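PDB 1EDG: endoglucanase A from Clostridium cellulolyticum, which hydrolyses internal beta-1,4-glucosidic bonds of cellulose, its catalytic domain being a TIM barrel of glycoside hydrolase family 5. Local coordinates for residues S5-L10 / T318-M323; Y131-Q136 / V190-C195. All blocks are in the same frame, centred on the assembly; numbering follows the deposited sequence.

Interaction 1 (S5-L10 / T318-M323); sequences SLIPNL and TRVEYM
Val320 lays its CG1 methyl against the backbone bend of Leu6 and Ile7, joining the N-terminal segment 5-10 to helix 316-332, which follows the seventh strand of the (beta/alpha)8 barrel. Val320 CG1 stands anti to the backbone N (chi1 173°) and touches main-chain atoms first, lying 3.6 Å from Leu6 O and 3.7 Å from Ile7 CA. The side chains of Ile7 and Val320 cross at about a right angle, with Ile7 CG1 3.9 Å from Val320 CG1, although the Ile7 side chain sets out away from the helix. Pro8 sets its CD and CG on the helix backbone, CD 4.1 Å from Glu321 CA. No direct hydrogen bond spans the segments, so the contact is apolar packing with one water bridge. Beyond them, Tyr374 OH is hydrogen-bonded to Pro8 O and Leu10 N, tying the N-terminal segment to helix 365-374 as well. Glu321, its chain extended beyond CG, carries its carboxylate past the apolar patch, where OE2 forms a salt bridge with Lys317, one turn back on the same helix. The water donates to both ends of its bridge, lying 2.7 Å from Leu6 O and 2.9 Å from Glu321 OE2.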
loop_
_atom_site.group_PDB
_atom_site.type_symbol
_atom_site.label_atom_id
_atom_site.label_comp_id
_atom_site.label_asym_id
_atom_site.label_seq_id
_atom_site.Cartn_x
_atom_site.Cartn_y
_atom_site.Cartn_z
ATOM N N SER A 5 -24.881 0.677 -15.846
ATOM C CA SER A 5 -25.557 1.906 -15.444
ATOM C C SER A 5 -25.241 2.342 -14.009
ATOM O O SER A 5 -25.584 3.459 -13.603
ATOM C CB SER A 5 -27.072 1.770 -15.633
ATOM O OG SER A 5 -27.655 0.985 -14.608
ATOM N N LEU A 6 -24.599 1.469 -13.238
ATOM C CA LEU A 6 -24.264 1.796 -11.853
ATOM C C LEU A 6 -23.124 2.803 -11.734
ATOM O O LEU A 6 -23.043 3.549 -10.752
ATOM C CB LEU A 6 -23.916 0.528 -11.068
ATOM C CG LEU A 6 -25.026 -0.518 -10.936
ATOM C CD1 LEU A 6 -24.560 -1.654 -10.022
ATOM C CD2 LEU A 6 -26.288 0.131 -10.380
ATOM N N ILE A 7 -22.249 2.827 -12.733
ATOM C CA ILE A 7 -21.102 3.733 -12.743
ATOM C C ILE A 7 -21.543 5.187 -12.953
ATOM O O ILE A 7 -22.208 5.510 -13.943
ATOM C CB ILE A 7 -20.092 3.312 -13.835
ATOM C CG1 ILE A 7 -19.628 1.875 -13.579
ATOM C CG2 ILE A 7 -18.895 4.255 -13.854
ATOM C CD1 ILE A 7 -18.767 1.302 -14.684
ATOM N N PRO A 8 -21.212 6.075 -11.998
ATOM C CA PRO A 8 -21.584 7.491 -12.097
ATOM C C PRO A 8 -20.815 8.232 -13.184
ATOM O O PRO A 8 -19.694 7.854 -13.535
ATOM C CB PRO A 8 -21.242 8.030 -10.710
ATOM C CG PRO A 8 -20.032 7.210 -10.333
ATOM C CD PRO A 8 -20.442 5.816 -10.765
ATOM N N ASN A 9 -21.435 9.278 -13.720
ATOM C CA ASN A 9 -20.835 10.103 -14.759
ATOM C C ASN A 9 -20.240 11.295 -14.025
ATOM O O ASN A 9 -20.976 12.153 -13.536
ATOM C CB ASN A 9 -21.914 10.575 -15.737
ATOM C CG ASN A 9 -21.338 11.267 -16.957
ATOM O OD1 ASN A 9 -20.432 12.094 -16.858
ATOM N ND2 ASN A 9 -21.864 10.924 -18.127
ATOM N N LEU A 10 -18.915 11.325 -13.921
ATOM C CA LEU A 10 -18.224 12.393 -13.206
ATOM C C LEU A 10 -17.319 13.225 -14.103
ATOM O O LEU A 10 -16.690 12.700 -15.023
ATOM C CB LEU A 10 -17.382 11.797 -12.072
ATOM C CG LEU A 10 -18.097 10.884 -11.068
ATOM C CD1 LEU A 10 -17.076 10.214 -10.151
ATOM C CD2 LEU A 10 -19.109 11.671 -10.256
ATOM N N THR A 318 -23.784 1.591 -4.145
ATOM C CA THR A 318 -23.105 2.551 -3.278
ATOM C C THR A 318 -21.586 2.390 -3.361
ATOM O O THR A 318 -20.857 3.383 -3.398
ATOM C CB THR A 318 -23.583 2.416 -1.820
ATOM O OG1 THR A 318 -25.014 2.545 -1.781
ATOM C CG2 THR A 318 -22.964 3.498 -0.947
ATOM N N ARG A 319 -21.112 1.147 -3.431
ATOM C CA ARG A 319 -19.675 0.904 -3.535
ATOM C C ARG A 319 -19.116 1.315 -4.901
ATOM O O ARG A 319 -17.984 1.799 -4.989
ATOM C CB ARG A 319 -19.319 -0.551 -3.200
ATOM C CG ARG A 319 -19.513 -0.902 -1.716
ATOM C CD ARG A 319 -18.696 -2.132 -1.286
ATOM N NE ARG A 319 -19.065 -3.354 -2.006
ATOM C CZ ARG A 319 -18.232 -4.358 -2.261
ATOM N NH1 ARG A 319 -16.972 -4.301 -1.858
ATOM N NH2 ARG A 319 -18.653 -5.418 -2.935
ATOM N N VAL A 320 -19.905 1.151 -5.961
ATOM C CA VAL A 320 -19.455 1.557 -7.294
ATOM C C VAL A 320 -19.296 3.084 -7.303
ATOM O O VAL A 320 -18.280 3.617 -7.767
ATOM C CB VAL A 320 -20.465 1.144 -8.399
ATOM C CG1 VAL A 320 -20.049 1.745 -9.746
ATOM C CG2 VAL A 320 -20.528 -0.378 -8.510
ATOM N N GLU A 321 -20.288 3.778 -6.751
ATOM C CA GLU A 321 -20.268 5.239 -6.684
ATOM C C GLU A 321 -19.116 5.758 -5.816
ATOM O O GLU A 321 -18.373 6.659 -6.229
ATOM C CB GLU A 321 -21.618 5.760 -6.185
ATOM C CG GLU A 321 -22.748 5.539 -7.194
ATOM C CD GLU A 321 -24.128 5.780 -6.617
ATOM O OE1 GLU A 321 -24.324 5.570 -5.402
ATOM O OE2 GLU A 321 -25.032 6.167 -7.386
ATOM N N TYR A 322 -18.939 5.153 -4.642
ATOM C CA TYR A 322 -17.869 5.537 -3.724
ATOM C C TYR A 322 -16.481 5.336 -4.337
ATOM O O TYR A 322 -15.665 6.263 -4.342
ATOM C CB TYR A 322 -17.995 4.769 -2.396
ATOM C CG TYR A 322 -16.788 4.883 -1.474
ATOM C CD1 TYR A 322 -16.603 6.006 -0.658
ATOM C CD2 TYR A 322 -15.836 3.864 -1.417
ATOM C CE1 TYR A 322 -15.493 6.101 0.193
ATOM C CE2 TYR A 322 -14.731 3.949 -0.577
ATOM C CZ TYR A 322 -14.563 5.063 0.224
ATOM O OH TYR A 322 -13.462 5.123 1.051
ATOM N N MET A 323 -16.200 4.149 -4.867
ATOM C CA MET A 323 -14.881 3.902 -5.451
ATOM C C MET A 323 -14.591 4.778 -6.672
ATOM O O MET A 323 -13.457 5.235 -6.859
ATOM C CB MET A 323 -14.672 2.419 -5.782
ATOM C CG MET A 323 -14.535 1.508 -4.550
ATOM S SD MET A 323 -13.311 2.097 -3.312
ATOM C CE MET A 323 -11.777 2.044 -4.253
HETATM O O HOH W 1 -24.674 5.599 -10.191
#

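Interaction 2 (Y131-Q136 / V190-C195); sequences YFPSSQ and VDSINC
Three hydrogen bonds carry the polar part of this contact, all accepted or donated by side chains of helix 187-209. Asp191 holds Ser135 with both carboxylate oxygens. OD2 accepts from the backbone, Ser135 N lying 3.1 Å from Asp191 OD2 with an N-H...O angle of 166°, while Ser135 OG donates to Asp191 OD1 over 2.6 Å. Each oxygen uses its syn lone pair, a two-bond grip that should fix the rotation of the carboxylate. The torsions suit this: Asp191 CG is anti to its backbone N (chi1 171°), and Ser135 OG sits beside its own N, which presents both donors to one carboxylate.

The third bond runs from Ser192 OG to Pro133 O, 2.8 Å long. It meets the carbonyl in its plane, at a C=O...O angle of 147°. Ser192 CA adds a CH...O contact to Pro133 O at 3.2 Å, so one carbonyl oxygen receives two approaches from the same residue.

Van der Waals contacts fill in between the polar groups. Cys195 SG rests against the peptide joining Ser134 to Ser135, 3.4 Å from Ser134 C, and Cys195 CB lies 3.9 Å from Pro133 C. Pro133 CB and CG each lie 3.6 Å from Ser192 OG. Outside the two segments, Pro133 also touches Ile196 and Cys195 touches Met138 of helix 138-155.

Within the loop, Ser134 N bonds back to Phe132 O, making Pro133 the centre of an inverse gamma turn. The whole is a beta-alpha loop of the (beta/alpha)8 barrel, the one between strand 116-120, its third, and helix 138-155, held against the helix that follows the fourth strand.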
loop_
_atom_site.group_PDB
_atom_site.type_symbol
_atom_site.label_atom_id
_atom_site.label_comp_id
_atom_site.label_asym_id
_atom_site.label_seq_id
_atom_site.Cartn_x
_atom_site.Cartn_y
_atom_site.Cartn_z
ATOM N N TYR A 131 10.652 -5.063 14.257
ATOM C CA TYR A 131 10.964 -3.722 14.747
ATOM C C TYR A 131 9.774 -3.185 15.541
ATOM O O TYR A 131 8.674 -3.732 15.464
ATOM C CB TYR A 131 11.321 -2.774 13.579
ATOM C CG TYR A 131 10.162 -2.374 12.678
ATOM C CD1 TYR A 131 9.786 -3.167 11.594
ATOM C CD2 TYR A 131 9.429 -1.217 12.926
ATOM C CE1 TYR A 131 8.701 -2.815 10.782
ATOM C CE2 TYR A 131 8.344 -0.859 12.124
ATOM C CZ TYR A 131 7.986 -1.667 11.057
ATOM O OH TYR A 131 6.898 -1.327 10.284
ATOM N N PHE A 132 10.009 -2.159 16.350
ATOM C CA PHE A 132 8.955 -1.527 17.140
ATOM C C PHE A 132 9.421 -0.083 17.254
ATOM O O PHE A 132 10.499 0.191 17.784
ATOM C CB PHE A 132 8.815 -2.170 18.526
ATOM C CG PHE A 132 7.547 -1.790 19.236
ATOM C CD1 PHE A 132 6.366 -2.491 19.001
ATOM C CD2 PHE A 132 7.518 -0.712 20.116
ATOM C CE1 PHE A 132 5.172 -2.118 19.632
ATOM C CE2 PHE A 132 6.326 -0.334 20.751
ATOM C CZ PHE A 132 5.155 -1.038 20.507
ATOM N N PRO A 133 8.630 0.858 16.715
ATOM C CA PRO A 133 8.935 2.292 16.715
ATOM C C PRO A 133 8.849 3.066 18.033
ATOM O O PRO A 133 7.955 3.891 18.215
ATOM C CB PRO A 133 7.959 2.835 15.673
ATOM C CG PRO A 133 6.753 2.003 15.912
ATOM C CD PRO A 133 7.334 0.603 16.054
ATOM N N SER A 134 9.774 2.785 18.945
ATOM C CA SER A 134 9.854 3.494 20.222
ATOM C C SER A 134 11.333 3.478 20.596
ATOM O O SER A 134 12.071 2.576 20.187
ATOM C CB SER A 134 8.980 2.848 21.307
ATOM O OG SER A 134 9.556 1.665 21.830
ATOM N N SER A 135 11.776 4.494 21.330
ATOM C CA SER A 135 13.182 4.608 21.712
ATOM C C SER A 135 13.804 3.396 22.399
ATOM O O SER A 135 14.951 3.044 22.114
ATOM C CB SER A 135 13.406 5.867 22.549
ATOM O OG SER A 135 13.262 7.027 21.748
ATOM N N GLN A 136 13.053 2.734 23.271
ATOM C CA GLN A 136 13.598 1.570 23.963
ATOM C C GLN A 136 13.972 0.449 22.998
ATOM O O GLN A 136 14.883 -0.340 23.270
ATOM C CB GLN A 136 12.620 1.042 25.017
ATOM C CG GLN A 136 13.224 -0.068 25.880
ATOM C CD GLN A 136 12.311 -0.524 27.000
ATOM O OE1 GLN A 136 11.095 -0.642 26.826
ATOM N NE2 GLN A 136 12.895 -0.793 28.161
ATOM N N VAL A 190 4.741 11.001 19.827
ATOM C CA VAL A 190 5.751 11.911 19.285
ATOM C C VAL A 190 7.099 11.202 19.232
ATOM O O VAL A 190 7.842 11.341 18.263
ATOM C CB VAL A 190 5.844 13.230 20.094
ATOM C CG1 VAL A 190 6.994 14.090 19.580
ATOM C CG2 VAL A 190 4.529 14.000 19.978
ATOM N N ASP A 191 7.399 10.419 20.264
ATOM C CA ASP A 191 8.639 9.653 20.299
ATOM C C ASP A 191 8.616 8.665 19.122
ATOM O O ASP A 191 9.601 8.527 18.393
ATOM C CB ASP A 191 8.750 8.886 21.625
ATOM C CG ASP A 191 9.908 7.901 21.638
ATOM O OD1 ASP A 191 11.070 8.336 21.517
ATOM O OD2 ASP A 191 9.655 6.684 21.767
ATOM N N SER A 192 7.470 8.017 18.926
ATOM C CA SER A 192 7.286 7.047 17.844
ATOM C C SER A 192 7.512 7.692 16.467
ATOM O O SER A 192 8.241 7.152 15.632
ATOM C CB SER A 192 5.885 6.431 17.935
ATOM O OG SER A 192 5.774 5.265 17.137
ATOM N N ILE A 193 6.932 8.872 16.256
ATOM C CA ILE A 193 7.073 9.607 15.001
ATOM C C ILE A 193 8.544 9.891 14.704
ATOM O O ILE A 193 9.002 9.747 13.565
ATOM C CB ILE A 193 6.273 10.932 15.056
ATOM C CG1 ILE A 193 4.771 10.632 15.009
ATOM C CG2 ILE A 193 6.693 11.877 13.924
ATOM C CD1 ILE A 193 3.882 11.851 15.214
ATOM N N ASN A 194 9.290 10.283 15.733
ATOM C CA ASN A 194 10.715 10.564 15.570
ATOM C C ASN A 194 11.457 9.275 15.221
ATOM O O ASN A 194 12.319 9.263 14.340
ATOM C CB ASN A 194 11.289 11.206 16.837
ATOM C CG ASN A 194 10.664 12.562 17.138
ATOM O OD1 ASN A 194 10.235 13.284 16.228
ATOM N ND2 ASN A 194 10.603 12.916 18.419
ATOM N N CYS A 195 11.088 8.180 15.884
ATOM C CA CYS A 195 11.703 6.884 15.619
ATOM C C CYS A 195 11.417 6.445 14.180
ATOM O O CYS A 195 12.280 5.867 13.519
ATOM C CB CYS A 195 11.183 5.830 16.599
ATOM S SG CYS A 195 11.863 5.959 18.278
#

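How the interactions relate
The two contacts lie on opposite sides of the chain's centre, their own centres 41 Å apart and their nearest atoms about 23 Å apart, so neither touches the other. Along the chain, interaction 2 is nested inside the long loop that interaction 1 closes: residues 131-136 and 190-195 both fall between 5-10 and 318-323. They share no helix or strand, but each uses a helix of the same eight-stranded parallel barrel. Interaction 2 joins neighbouring beta-alpha units, fixing the loop after the third strand to the helix after the fourth, whereas interaction 1 fastens the N-terminal segment to the outside of the barrel, on the helix after the seventh strand.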